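PDB 4HFV: Dot/Icm T4SS effector from Legionella pneumophila subsp. pneumophila, which is of unknown molecular function but is a putative substrate of the Dot/Icm type IV secretion system, and so is probably delivered into the host cell as an effector. Local coordinates for residues L6-L12 with K73-N78; L23-N28 with K43-R47; L134-Y139 with Y159-I165. The contacts are given in a common frame with arbitrary orientation. Residues are numbered along the deposited sequence.

Contact 1 of 3, residues L6-L12 with K73-N78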
ATOM      1  N   LEU A   6      -8.941  19.571   6.735  1.00 18.46           N
ATOM      2  CA  LEU A   6      -7.582  19.841   7.191  1.00 17.26           C
ATOM      3  C   LEU A   6      -7.449  21.264   7.755  1.00 15.71           C
ATOM      4  O   LEU A   6      -7.950  22.217   7.170  1.00 16.70           O
ATOM      5  CB  LEU A   6      -6.555  19.654   6.070  1.00 22.02           C
ATOM      6  CG  LEU A   6      -6.397  18.251   5.506  1.00 25.71           C
ATOM      7  CD1 LEU A   6      -5.491  18.310   4.286  1.00 20.92           C
ATOM      8  CD2 LEU A   6      -5.829  17.314   6.554  1.00 14.91           C
ATOM      9  N   VAL A   7      -6.765  21.407   8.884  1.00 15.91           N
ATOM     10  CA  VAL A   7      -6.470  22.743   9.390  1.00 22.95           C
ATOM     11  C   VAL A   7      -5.384  23.368   8.511  1.00 19.99           C
ATOM     12  O   VAL A   7      -4.376  22.729   8.266  1.00 17.62           O
ATOM     13  CB  VAL A   7      -5.933  22.711  10.847  1.00 22.50           C
ATOM     14  CG1 VAL A   7      -5.672  24.154  11.350  1.00 15.33           C
ATOM     15  CG2 VAL A   7      -6.912  21.998  11.774  1.00 22.98           C
ATOM     16  N   ALA A   8      -5.532  24.635   8.112  1.00 16.59           N
ATOM     17  CA  ALA A   8      -4.463  25.258   7.315  1.00 15.51           C
ATOM     18  C   ALA A   8      -3.088  25.152   7.998  1.00 14.09           C
ATOM     19  O   ALA A   8      -2.969  25.226   9.238  1.00 12.68           O
ATOM     20  CB  ALA A   8      -4.803  26.698   6.933  1.00 15.61           C
ATOM     21  N   TYR A   9      -2.045  24.919   7.190  1.00 12.60           N
ATOM     22  CA  TYR A   9      -0.709  24.658   7.737  1.00 12.53           C
ATOM     23  C   TYR A   9      -0.163  25.770   8.682  1.00 15.75           C
ATOM     24  O   TYR A   9       0.348  25.475   9.780  1.00 11.17           O
ATOM     25  CB  TYR A   9       0.292  24.427   6.597  1.00 13.91           C
ATOM     26  CG  TYR A   9       1.697  24.258   7.089  1.00  9.65           C
ATOM     27  CD1 TYR A   9       2.126  23.066   7.604  1.00  8.80           C
ATOM     28  CD2 TYR A   9       2.591  25.325   7.066  1.00 16.84           C
ATOM     29  CE1 TYR A   9       3.419  22.921   8.091  1.00 10.94           C
ATOM     30  CE2 TYR A   9       3.880  25.193   7.554  1.00 13.36           C
ATOM     31  CZ  TYR A   9       4.295  23.977   8.058  1.00 11.40           C
ATOM     32  OH  TYR A   9       5.602  23.831   8.543  1.00 14.50           O
ATOM     33  N   GLU A  10      -0.213  27.036   8.274  1.00 11.55           N
ATOM     34  CA  GLU A  10       0.416  28.060   9.139  1.00 14.46           C
ATOM     35  C   GLU A  10      -0.236  28.109  10.513  1.00 19.02           C
ATOM     36  O   GLU A  10       0.448  28.211  11.543  1.00 14.93           O
ATOM     37  CB  GLU A  10       0.396  29.422   8.500  1.00 15.47           C
ATOM     38  CG  GLU A  10       1.308  29.538   7.263  1.00 24.73           C
ATOM     39  CD  GLU A  10       2.790  29.267   7.574  1.00 28.41           C
ATOM     40  OE1 GLU A  10       3.254  29.668   8.659  1.00 24.52           O
ATOM     41  OE2 GLU A  10       3.494  28.660   6.722  1.00 28.39           O
ATOM     42  N   LYS A  11      -1.563  28.050  10.514  1.00 17.64           N
ATOM     43  CA  LYS A  11      -2.337  28.091  11.733  1.00 15.59           C
ATOM     44  C   LYS A  11      -1.989  26.900  12.619  1.00 11.83           C
ATOM     45  O   LYS A  11      -1.715  27.067  13.828  1.00 12.43           O
ATOM     46  CB  LYS A  11      -3.819  28.090  11.411  1.00 16.75           C
ATOM     47  CG  LYS A  11      -4.691  28.321  12.622  1.00 27.77           C
ATOM     48  CD  LYS A  11      -5.897  27.448  12.572  1.00 36.82           C
ATOM     49  CE  LYS A  11      -7.160  28.236  12.791  1.00 43.64           C
ATOM     50  NZ  LYS A  11      -7.623  28.194  14.214  1.00 48.99           N
ATOM     51  N   LEU A  12      -1.930  25.706  12.032  1.00 14.01           N
ATOM     52  CA  LEU A  12      -1.637  24.499  12.800  1.00  8.08           C
ATOM     53  C   LEU A  12      -0.226  24.533  13.363  1.00  9.84           C
ATOM     54  O   LEU A  12       0.008  24.152  14.515  1.00 11.78           O
ATOM     55  CB  LEU A  12      -1.848  23.229  11.920  1.00 11.95           C
ATOM     56  CG  LEU A  12      -1.625  21.907  12.653  1.00 11.71           C
ATOM     57  CD1 LEU A  12      -2.442  21.763  13.930  1.00  5.40           C
ATOM     58  CD2 LEU A  12      -1.908  20.718  11.711  1.00  8.30           C
ATOM     59  N   LYS A  73       1.386  20.441   2.466  1.00 21.16           N
ATOM     60  CA  LYS A  73       1.985  20.775   3.759  1.00 25.21           C
ATOM     61  C   LYS A  73       0.976  20.555   4.890  1.00 18.23           C
ATOM     62  O   LYS A  73       1.271  19.926   5.912  1.00 13.95           O
ATOM     63  CB  LYS A  73       2.470  22.228   3.782  1.00 20.65           C
ATOM     64  CG  LYS A  73       3.682  22.518   2.930  1.00 26.16           C
ATOM     65  CD  LYS A  73       3.942  24.006   2.848  1.00 32.17           C
ATOM     66  CE  LYS A  73       4.593  24.536   4.092  1.00 31.18           C
ATOM     67  NZ  LYS A  73       4.683  26.042   4.016  1.00 31.74           N
ATOM     68  N   ALA A  74      -0.244  21.031   4.700  1.00 16.14           N
ATOM     69  CA  ALA A  74      -1.249  20.850   5.754  1.00 14.98           C
ATOM     70  C   ALA A  74      -1.549  19.375   5.996  1.00 14.22           C
ATOM     71  O   ALA A  74      -1.676  18.889   7.161  1.00 13.09           O
ATOM     72  CB  ALA A  74      -2.530  21.643   5.410  1.00 16.03           C
ATOM     73  N   ARG A  75      -1.690  18.621   4.906  1.00 16.82           N
ATOM     74  CA  ARG A  75      -2.013  17.198   5.047  1.00 19.76           C
ATOM     75  C   ARG A  75      -0.962  16.464   5.871  1.00 16.05           C
ATOM     76  O   ARG A  75      -1.298  15.694   6.780  1.00 12.23           O
ATOM     77  CB  ARG A  75      -2.199  16.518   3.687  1.00 15.46           C
ATOM     78  CG  ARG A  75      -2.729  15.075   3.858  1.00 14.97           C
ATOM     79  CD  ARG A  75      -3.263  14.451   2.552  1.00 21.48           C
ATOM     80  NE  ARG A  75      -4.364  15.219   1.969  1.00 20.57           N
ATOM     81  CZ  ARG A  75      -4.245  16.067   0.943  1.00 20.50           C
ATOM     82  NH1 ARG A  75      -5.330  16.714   0.517  1.00 32.54           N
ATOM     83  NH2 ARG A  75      -3.063  16.279   0.348  1.00 24.23           N
ATOM     84  N   VAL A  76       0.314  16.726   5.589  1.00 13.25           N
ATOM     85  CA  VAL A  76       1.365  16.139   6.403  1.00 12.25           C
ATOM     86  C   VAL A  76       1.305  16.527   7.873  1.00 13.81           C
ATOM     87  O   VAL A  76       1.366  15.642   8.766  1.00 13.61           O
ATOM     88  CB  VAL A  76       2.762  16.403   5.838  1.00 18.35           C
ATOM     89  CG1 VAL A  76       3.844  15.824   6.774  1.00 18.07           C
ATOM     90  CG2 VAL A  76       2.885  15.766   4.409  1.00 17.87           C
ATOM     91  N   LEU A  77       1.212  17.822   8.169  1.00 15.68           N
ATOM     92  CA  LEU A  77       1.231  18.245   9.573  1.00 11.18           C
ATOM     93  C   LEU A  77      -0.031  17.767  10.312  1.00 12.32           C
ATOM     94  O   LEU A  77       0.072  17.280  11.423  1.00 10.53           O
ATOM     95  CB  LEU A  77       1.477  19.753   9.718  1.00 11.03           C
ATOM     96  CG  LEU A  77       1.758  20.273  11.135  1.00 10.36           C
ATOM     97  CD1 LEU A  77       2.976  19.593  11.836  1.00 12.48           C
ATOM     98  CD2 LEU A  77       1.947  21.781  11.126  1.00 16.24           C
ATOM     99  N   ASN A  78      -1.212  17.881   9.692  1.00 10.84           N
ATOM    100  CA  ASN A  78      -2.421  17.356  10.320  1.00 10.89           C
ATOM    101  C   ASN A  78      -2.271  15.874  10.625  1.00 10.87           C
ATOM    102  O   ASN A  78      -2.601  15.424  11.716  1.00  9.31           O
ATOM    103  CB  ASN A  78      -3.647  17.547   9.419  1.00 11.93           C
ATOM    104  CG  ASN A  78      -4.233  18.954   9.493  1.00 12.21           C
ATOM    105  OD1 ASN A  78      -5.264  19.165  10.120  1.00 14.97           O
ATOM    106  ND2 ASN A  78      -3.623  19.895   8.809  1.00 12.85           N
TER
HETATM  107  O   HOH W   1       6.215  27.424   5.889  1.00 32.43           O

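Contact 2 of 3, residues L23-N28 with K43-R47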
ATOM      1  N   LEU A  23       3.789  23.304  27.253  1.00  9.09           N
ATOM      2  CA  LEU A  23       4.320  22.050  27.820  1.00 17.51           C
ATOM      3  C   LEU A  23       5.664  22.297  28.512  1.00 10.91           C
ATOM      4  O   LEU A  23       5.903  21.838  29.621  1.00 12.92           O
ATOM      5  CB  LEU A  23       4.488  20.969  26.703  1.00 15.89           C
ATOM      6  CG  LEU A  23       4.778  19.537  27.217  1.00 13.22           C
ATOM      7  CD1 LEU A  23       3.590  19.015  28.099  1.00 19.07           C
ATOM      8  CD2 LEU A  23       5.064  18.571  26.070  1.00 10.71           C
ATOM      9  N   ILE A  24       6.550  23.021  27.851  1.00 10.45           N
ATOM     10  CA  ILE A  24       7.843  23.348  28.413  1.00 11.59           C
ATOM     11  C   ILE A  24       7.678  24.145  29.727  1.00 12.34           C
ATOM     12  O   ILE A  24       8.304  23.841  30.752  1.00 14.56           O
ATOM     13  CB  ILE A  24       8.689  24.155  27.385  1.00 17.13           C
ATOM     14  CG1 ILE A  24       9.198  23.235  26.250  1.00 15.83           C
ATOM     15  CG2 ILE A  24       9.894  24.816  28.050  1.00 17.20           C
ATOM     16  CD1 ILE A  24       9.597  24.004  24.984  1.00 13.13           C
ATOM     17  N   LYS A  25       6.820  25.163  29.676  1.00 14.30           N
ATOM     18  CA  LYS A  25       6.600  26.038  30.796  1.00 18.16           C
ATOM     19  C   LYS A  25       5.881  25.336  31.949  1.00 17.84           C
ATOM     20  O   LYS A  25       6.067  25.757  33.082  1.00 13.49           O
ATOM     21  CB  LYS A  25       5.878  27.317  30.346  1.00 14.63           C
ATOM     22  CG  LYS A  25       6.826  28.339  29.715  1.00 19.56           C
ATOM     23  CD  LYS A  25       6.059  29.457  28.991  1.00 24.44           C
ATOM     24  CE  LYS A  25       6.991  30.586  28.495  1.00 26.88           C
ATOM     25  NZ  LYS A  25       6.187  31.703  27.913  1.00 27.49           N
ATOM     26  N   SER A  26       5.096  24.284  31.668  1.00 16.32           N
ATOM     27  CA  SER A  26       4.427  23.527  32.739  1.00 16.69           C
ATOM     28  C   SER A  26       5.452  22.813  33.613  1.00 18.27           C
ATOM     29  O   SER A  26       5.165  22.511  34.751  1.00 20.96           O
ATOM     30  CB  SER A  26       3.376  22.517  32.220  1.00 13.82           C
ATOM     31  OG  SER A  26       3.986  21.417  31.555  1.00 22.65           O
ATOM     32  N   HIS A  27       6.639  22.532  33.081  0.53 14.32           N
ATOM     33  CA  HIS A  27       7.726  21.979  33.915  0.53 18.33           C
ATOM     34  C   HIS A  27       8.606  23.086  34.522  0.53 18.66           C
ATOM     35  O   HIS A  27       9.029  22.988  35.677  0.53 18.62           O
ATOM     36  CB  HIS A  27       8.610  20.967  33.138  0.53 28.96           C
ATOM     37  CG  HIS A  27       9.784  20.470  33.933  0.53 28.81           C
ATOM     38  ND1 HIS A  27      11.088  20.802  33.627  0.53 27.35           N
ATOM     39  CD2 HIS A  27       9.845  19.705  35.053  0.53 32.99           C
ATOM     40  CE1 HIS A  27      11.900  20.246  34.510  0.53 32.75           C
ATOM     41  NE2 HIS A  27      11.172  19.585  35.391  0.53 31.83           N
ATOM     42  N   ASN A  28       8.869  24.142  33.754  1.00 18.78           N
ATOM     43  CA  ASN A  28       9.764  25.194  34.195  1.00 18.42           C
ATOM     44  C   ASN A  28       9.243  26.535  33.733  1.00 13.82           C
ATOM     45  O   ASN A  28       9.398  26.889  32.563  1.00 12.89           O
ATOM     46  CB  ASN A  28      11.190  24.981  33.651  1.00 20.75           C
ATOM     47  CG  ASN A  28      12.173  26.052  34.107  1.00 24.00           C
ATOM     48  OD1 ASN A  28      11.857  26.904  34.951  1.00 20.84           O
ATOM     49  ND2 ASN A  28      13.388  26.001  33.568  1.00 26.53           N
ATOM     50  N   LYS A  43      14.461  19.615  26.248  1.00 23.15           N
ATOM     51  CA  LYS A  43      14.967  18.938  27.430  1.00 26.23           C
ATOM     52  C   LYS A  43      14.053  19.130  28.676  1.00 37.49           C
ATOM     53  O   LYS A  43      14.102  18.348  29.636  1.00 28.58           O
ATOM     54  CB  LYS A  43      16.385  19.449  27.709  1.00 27.32           C
ATOM     55  CG  LYS A  43      16.453  20.997  27.717  1.00 41.00           C
ATOM     56  CD  LYS A  43      17.821  21.566  28.105  1.00 44.82           C
ATOM     57  CE  LYS A  43      17.745  23.083  28.340  1.00 43.04           C
ATOM     58  NZ  LYS A  43      19.119  23.676  28.343  1.00 56.90           N
ATOM     59  N   GLU A  44      13.214  20.168  28.652  1.00 28.37           N
ATOM     60  CA  GLU A  44      12.338  20.481  29.784  1.00 23.72           C
ATOM     61  C   GLU A  44      11.110  19.585  29.907  1.00 27.70           C
ATOM     62  O   GLU A  44      10.551  19.469  30.997  1.00 27.89           O
ATOM     63  CB  GLU A  44      11.876  21.939  29.706  1.00 22.49           C
ATOM     64  CG  GLU A  44      13.018  22.941  29.813  1.00 23.77           C
ATOM     65  CD  GLU A  44      13.570  23.115  31.224  1.00 29.37           C
ATOM     66  OE1 GLU A  44      13.165  22.437  32.206  1.00 31.58           O
ATOM     67  OE2 GLU A  44      14.431  23.979  31.354  1.00 28.76           O
ATOM     68  N   VAL A  45      10.719  18.932  28.817  1.00 21.35           N
ATOM     69  CA  VAL A  45       9.533  18.068  28.827  1.00 17.70           C
ATOM     70  C   VAL A  45       9.896  16.626  29.192  1.00 24.29           C
ATOM     71  O   VAL A  45      11.072  16.255  29.219  1.00 19.73           O
ATOM     72  CB  VAL A  45       8.746  18.170  27.495  1.00 17.03           C
ATOM     73  CG1 VAL A  45       8.481  19.635  27.158  1.00 17.41           C
ATOM     74  CG2 VAL A  45       9.478  17.474  26.347  1.00 19.70           C
ATOM     75  N   SER A  46       8.891  15.824  29.529  1.00 19.82           N
ATOM     76  CA  SER A  46       9.138  14.443  29.963  1.00 24.64           C
ATOM     77  C   SER A  46       9.834  13.606  28.885  1.00 23.75           C
ATOM     78  O   SER A  46       9.706  13.871  27.695  1.00 26.13           O
ATOM     79  CB  SER A  46       7.824  13.770  30.337  1.00 24.53           C
ATOM     80  OG  SER A  46       7.063  13.512  29.167  1.00 23.97           O
ATOM     81  N   ARG A  47      10.545  12.566  29.307  1.00 22.01           N
ATOM     82  CA  ARG A  47      11.299  11.717  28.375  1.00 22.87           C
ATOM     83  C   ARG A  47      10.335  11.189  27.333  1.00 22.56           C
ATOM     84  O   ARG A  47      10.607  11.187  26.128  1.00 22.80           O
ATOM     85  CB  ARG A  47      12.019  10.590  29.141  1.00 24.50           C
ATOM     86  CG  ARG A  47      12.740   9.579  28.249  1.00 49.36           C
ATOM     87  CD  ARG A  47      13.818   8.798  29.005  1.00 72.34           C
ATOM     88  NE  ARG A  47      14.392   7.705  28.210  1.00 83.31           N
ATOM     89  CZ  ARG A  47      15.326   6.866  28.657  1.00 89.49           C
ATOM     90  NH1 ARG A  47      15.785   6.993  29.893  1.00 95.88           N
ATOM     91  NH2 ARG A  47      15.799   5.899  27.877  1.00 88.21           N
TER

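Contact 3 of 3, residues L134-Y139 with Y159-I165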
ATOM      1  N   LEU A 134       7.847  10.880   5.402  1.00 11.92           N
ATOM      2  CA  LEU A 134       8.960  10.340   6.183  1.00 15.89           C
ATOM      3  C   LEU A 134       9.975   9.557   5.312  1.00 15.90           C
ATOM      4  O   LEU A 134      11.204   9.674   5.477  1.00 11.71           O
ATOM      5  CB  LEU A 134       8.440   9.478   7.359  1.00 14.61           C
ATOM      6  CG  LEU A 134       7.709  10.230   8.503  1.00 18.32           C
ATOM      7  CD1 LEU A 134       7.104   9.263   9.442  1.00 21.37           C
ATOM      8  CD2 LEU A 134       8.590  11.154   9.319  1.00 17.69           C
ATOM      9  N   ARG A 135       9.474   8.737   4.412  1.00  8.29           N
ATOM     10  CA  ARG A 135      10.344   7.999   3.481  1.00 13.72           C
ATOM     11  C   ARG A 135      11.207   8.961   2.665  1.00 19.97           C
ATOM     12  O   ARG A 135      12.395   8.705   2.427  1.00 15.78           O
ATOM     13  CB  ARG A 135       9.508   7.104   2.558  1.00 13.02           C
ATOM     14  CG  ARG A 135       8.947   5.829   3.236  1.00 11.73           C
ATOM     15  CD  ARG A 135       8.529   4.758   2.156  1.00 20.22           C
ATOM     16  NE  ARG A 135       7.182   4.975   1.634  1.00 29.63           N
ATOM     17  CZ  ARG A 135       6.881   5.535   0.462  1.00 36.09           C
ATOM     18  NH1 ARG A 135       5.603   5.691   0.122  1.00 35.45           N
ATOM     19  NH2 ARG A 135       7.837   5.927  -0.378  1.00 37.75           N
ATOM     20  N   SER A 136      10.633  10.110   2.313  1.00 16.27           N
ATOM     21  CA  SER A 136      11.359  11.095   1.511  1.00 11.90           C
ATOM     22  C   SER A 136      12.525  11.697   2.301  1.00 14.90           C
ATOM     23  O   SER A 136      13.439  12.244   1.707  1.00 15.65           O
ATOM     24  CB  SER A 136      10.420  12.188   0.980  1.00 15.65           C
ATOM     25  OG  SER A 136      10.211  13.207   1.965  1.00 14.36           O
ATOM     26  N   HIS A 137      12.489  11.548   3.634  1.00 12.36           N
ATOM     27  CA  HIS A 137      13.518  12.078   4.517  1.00 20.59           C
ATOM     28  C   HIS A 137      14.275  10.964   5.214  1.00 22.18           C
ATOM     29  O   HIS A 137      15.030  11.241   6.114  1.00 15.41           O
ATOM     30  CB  HIS A 137      12.936  13.045   5.560  1.00 19.49           C
ATOM     31  CG  HIS A 137      12.419  14.310   4.960  1.00 12.53           C
ATOM     32  ND1 HIS A 137      13.250  15.241   4.379  1.00 19.07           N
ATOM     33  CD2 HIS A 137      11.153  14.759   4.765  1.00 15.41           C
ATOM     34  CE1 HIS A 137      12.521  16.222   3.873  1.00 17.03           C
ATOM     35  NE2 HIS A 137      11.242  15.947   4.087  1.00 16.20           N
ATOM     36  N   VAL A 138      14.113   9.722   4.754  1.00 19.78           N
ATOM     37  CA  VAL A 138      14.924   8.624   5.248  1.00 20.97           C
ATOM     38  C   VAL A 138      15.736   7.944   4.114  1.00 28.94           C
ATOM     39  O   VAL A 138      16.905   7.626   4.278  1.00 17.76           O
ATOM     40  CB  VAL A 138      14.038   7.584   5.966  1.00 15.19           C
ATOM     41  CG1 VAL A 138      14.868   6.386   6.428  1.00 16.24           C
ATOM     42  CG2 VAL A 138      13.312   8.241   7.177  1.00 14.08           C
ATOM     43  N   TYR A 139      15.105   7.714   2.973  1.00 17.03           N
ATOM     44  CA  TYR A 139      15.729   6.967   1.869  1.00 18.34           C
ATOM     45  C   TYR A 139      16.021   7.828   0.644  1.00 18.77           C
ATOM     46  O   TYR A 139      15.267   8.720   0.297  1.00 18.01           O
ATOM     47  CB  TYR A 139      14.812   5.846   1.440  1.00 18.50           C
ATOM     48  CG  TYR A 139      14.352   4.973   2.587  1.00 34.14           C
ATOM     49  CD1 TYR A 139      15.252   4.182   3.280  1.00 18.76           C
ATOM     50  CD2 TYR A 139      13.012   4.938   2.969  1.00 17.11           C
ATOM     51  CE1 TYR A 139      14.835   3.363   4.293  1.00 18.48           C
ATOM     52  CE2 TYR A 139      12.591   4.141   3.991  1.00 23.53           C
ATOM     53  CZ  TYR A 139      13.503   3.346   4.642  1.00 17.53           C
ATOM     54  OH  TYR A 139      13.090   2.572   5.680  1.00 18.66           O
ATOM     55  N   TYR A 159      13.496   7.720  19.307  1.00 21.48           N
ATOM     56  CA  TYR A 159      12.560   7.682  18.200  1.00 17.05           C
ATOM     57  C   TYR A 159      13.102   6.786  17.060  1.00 20.52           C
ATOM     58  O   TYR A 159      14.276   6.866  16.709  1.00 14.85           O
ATOM     59  CB  TYR A 159      12.299   9.093  17.685  1.00 14.34           C
ATOM     60  CG  TYR A 159      11.356   9.127  16.522  1.00 14.76           C
ATOM     61  CD1 TYR A 159      10.029   8.765  16.660  1.00 16.82           C
ATOM     62  CD2 TYR A 159      11.800   9.518  15.258  1.00 16.29           C
ATOM     63  CE1 TYR A 159       9.162   8.775  15.549  1.00 17.91           C
ATOM     64  CE2 TYR A 159      10.957   9.556  14.181  1.00 15.22           C
ATOM     65  CZ  TYR A 159       9.629   9.184  14.325  1.00 12.50           C
ATOM     66  OH  TYR A 159       8.828   9.219  13.188  1.00 13.21           O
ATOM     67  N   SER A 160      12.245   5.937  16.502  1.00 16.13           N
ATOM     68  CA  SER A 160      12.581   5.149  15.308  1.00 19.25           C
ATOM     69  C   SER A 160      11.667   5.530  14.139  1.00 13.02           C
ATOM     70  O   SER A 160      10.509   5.143  14.096  1.00 15.43           O
ATOM     71  CB  SER A 160      12.446   3.657  15.567  1.00 27.02           C
ATOM     72  OG  SER A 160      12.712   2.932  14.353  1.00 25.31           O
ATOM     73  N   VAL A 161      12.194   6.330  13.220  1.00 15.61           N
ATOM     74  CA  VAL A 161      11.429   6.780  12.076  1.00 15.46           C
ATOM     75  C   VAL A 161      11.008   5.572  11.221  1.00 21.24           C
ATOM     76  O   VAL A 161       9.904   5.552  10.660  1.00 13.41           O
ATOM     77  CB  VAL A 161      12.207   7.826  11.277  1.00 13.82           C
ATOM     78  CG1 VAL A 161      13.499   7.223  10.612  1.00 17.66           C
ATOM     79  CG2 VAL A 161      11.346   8.488  10.202  1.00 17.74           C
ATOM     80  N   VAL A 162      11.840   4.527  11.167  1.00 15.62           N
ATOM     81  CA  VAL A 162      11.452   3.350  10.373  1.00 15.10           C
ATOM     82  C   VAL A 162      10.288   2.606  11.007  1.00 12.54           C
ATOM     83  O   VAL A 162       9.380   2.167  10.305  1.00 11.19           O
ATOM     84  CB  VAL A 162      12.636   2.371  10.141  1.00 19.41           C
ATOM     85  CG1 VAL A 162      12.180   1.136   9.398  1.00 13.30           C
ATOM     86  CG2 VAL A 162      13.716   3.065   9.372  1.00 17.14           C
ATOM     87  N   ASP A 163      10.298   2.476  12.333  1.00 17.01           N
ATOM     88  CA  ASP A 163       9.164   1.889  13.048  1.00 16.51           C
ATOM     89  C   ASP A 163       7.886   2.653  12.696  1.00 20.32           C
ATOM     90  O   ASP A 163       6.846   2.071  12.465  1.00 13.70           O
ATOM     91  CB  ASP A 163       9.374   1.947  14.556  1.00 20.54           C
ATOM     92  CG  ASP A 163      10.276   0.827  15.069  1.00 29.36           C
ATOM     93  OD1 ASP A 163      10.557  -0.134  14.320  1.00 24.32           O
ATOM     94  OD2 ASP A 163      10.694   0.913  16.230  1.00 31.53           O
ATOM     95  N   ASP A 164       7.980   3.970  12.662  1.00 13.25           N
ATOM     96  CA  ASP A 164       6.839   4.801  12.298  1.00 15.02           C
ATOM     97  C   ASP A 164       6.379   4.608  10.837  1.00 20.28           C
ATOM     98  O   ASP A 164       5.179   4.529  10.552  1.00 14.98           O
ATOM     99  CB  ASP A 164       7.169   6.287  12.587  1.00 11.96           C
ATOM    100  CG  ASP A 164       6.486   6.806  13.833  1.00 17.64           C
ATOM    101  OD1 ASP A 164       5.933   6.015  14.646  1.00 17.96           O
ATOM    102  OD2 ASP A 164       6.560   8.040  14.011  1.00 20.83           O
ATOM    103  N   ILE A 165       7.319   4.511   9.906  1.00 13.64           N
ATOM    104  CA  ILE A 165       6.964   4.201   8.512  1.00 15.71           C
ATOM    105  C   ILE A 165       6.213   2.869   8.377  1.00 17.16           C
ATOM    106  O   ILE A 165       5.160   2.820   7.734  1.00 13.51           O
ATOM    107  CB  ILE A 165       8.191   4.243   7.635  1.00 12.98           C
ATOM    108  CG1 ILE A 165       8.615   5.702   7.467  1.00 14.35           C
ATOM    109  CG2 ILE A 165       7.914   3.601   6.224  1.00 15.68           C
ATOM    110  CD1 ILE A 165      10.079   5.889   7.093  1.00 13.80           C
TER

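Contact 1 of 3, residues L6-L12 with K73-N78
Two direct hydrogen bonds cross between the segments, both pairing the Asn78 amide with Val7. Val7 N donates to Asn78 OD1 (3.0 Å, N-H...O angle 161°), and Asn78 ND2 donates to Val7 O (3.0 Å, 162°), so the carboxamide pairs with both peptide groups of Val7. The same ND2 also donates to Ala74 O at 2.7 Å, one turn back on its own helix, which fixes the orientation of the amide. The extended residues 6-8 are thus held on the surface of helix 70-90 just before helix 9-27 begins, with Ala8 as N-cap residue and Leu12 N bonded to Ala8 O at 3.0 Å. The meeting is helix against helix start within an all-helical fold, and the small Ala74 permits the close approach: its CA lies 4.3 Å from Tyr9 CA.

Apolar contacts adjoin this pairing. Leu6 CD2 meets Asn78 CB (3.6 Å), while Leu12 CD2 reaches Leu77 CG (3.7 Å) and Tyr9 CE1 reaches Leu77 CD2 (3.6 Å). Tyr9 OH is hydrogen-bonded to Asp64, the last residue of helix 49-64, whose Ile60 and Leu63 also touch the tyrosine.

Lys73 makes a CH-pi contact, with CE 3.9 Å from the Tyr9 ring centroid and 23° off its normal. Lys73 NZ forms a long salt bridge with Glu10 OE2 (3.9 Å), bridged by a water 2.8 Å from Lys73 NZ and 3.1 Å from Glu10 OE2.

Contact 2 of 3, residues L23-N28 with K43-R47
The backbones come closest at Ile24 and Glu44, whose CA atoms are 5.5 Å apart, where the last turns of helix 9-27 face a short 3-10 turn in the connection to helix 49-64. This is a long interhelical connection that folds back on the end of helix 9-27 after an excursion without alpha-helix. Near that end Ile24 O accepts from both His27 N and Asn28 N at 3.1 Å, and Asn28 then departs from helical geometry (phi/psi -142/105°). Across the contact, Val45 has extended angles (-91/165°), which carry the chain out of the 3-10 turn toward helix 49-64; there Ser46 OG caps Arg49 N.

Val45 supplies the apolar side. Its CG1 lies 3.7 Å from Leu23 CG and 3.8 Å from Ile24 CG1, so one methyl touches two successive helix residues. Ile24 CG2 also approaches Glu44 CB (3.9 Å), and Leu38 and Ser41 of the same connection touch Ile24.

Glu44 buries the largest area here, 112 Å², and its carboxylate takes two donors from the helix end. Its m, m conformation folds the acid back toward His27 and Asn28. The Asn28 amide is also fixed from its other atom, OD1 accepting from Lys30 N. Asn28 ND2 donates to Glu44 OE2 at 3.2 Å with a nearly straight 169° angle, whereas His27 ND1 meets Glu44 OE1 at 3.0 Å with a more bent 138°.

Contact 3 of 3, residues L134-Y139 with Y159-I165
Ile165 and Leu134 occupy the middle of this buried contact, and both take the m rotamer at chi1 with chi2 near t (157° and 172°). With both CA-to-CB bonds directed across the gap, Leu134 CB rests 3.8 Å from Ile165 CG1 although the CA atoms are 6.9 Å apart. Leu134 CD2 extends to Val161 CG2 (3.9 Å), so the leucine spans one turn of helix 161-188.

The two valines that face each other differ at chi1. Val138 is t (177°) and Val161 is p (66°), an arrangement that brings Val138 CG2 to 3.6 Å from Val161 CG1; the same Val138 CG2 lies 4.0 Å from Ile165 CD1. Tyr139, m at chi1, carries its ring alongside the helix, with OH 3.8 Å from Val162 CG2 and CE2 4.4 Å from Ile165 CD1. Its ring also stacks edge-to-face with Tyr148, and Ile180 of the second subunit packs on Tyr139, Val162 and Ile165, extending the apolar surface into the dimer.

Polar groups are satisfied mostly along their own segments or elsewhere. Ser160 N-caps helix 161-188, its OG accepting from Asp163 N at 3.2 Å. Tyr159 OH donates to Asp164 OD2 (2.7 Å), while Asp164 OD1 bonds Tyr83. Arg135 pairs with Glu131 and leaves its CG against Ile165 CG2 (3.9 Å).

No hydrogen bond crosses between the segments, so the end of helix 120-136 meets the start of helix 161-188 by apolar side-chain fit, one turn before Ser169, seen to bind succinate in a crystal structure of this protein, though none is bound to this chain.

How the contacts relate
From the N terminus, residues 6-8 lead into helix 9-27, which serves both contact 1 and contact 2: its beginning meets helix 70-90, and its far end meets the connection at 43-47. Contact 2 closes first, around 14 intervening residues without alpha-helix, and is nested within the 60-residue span closed by contact 1, which includes helix 49-64. Their centres lie 25 Å apart. Contact 3 follows in series, closing 19 intervening residues on the way from helix 120-136 to helix 161-188; it neither nests with nor crosses the others. The three do not touch, yet contacts 1 and 3 approach to about 7 Å between nearest atoms, and contacts 2 and 3 to about 8 Å.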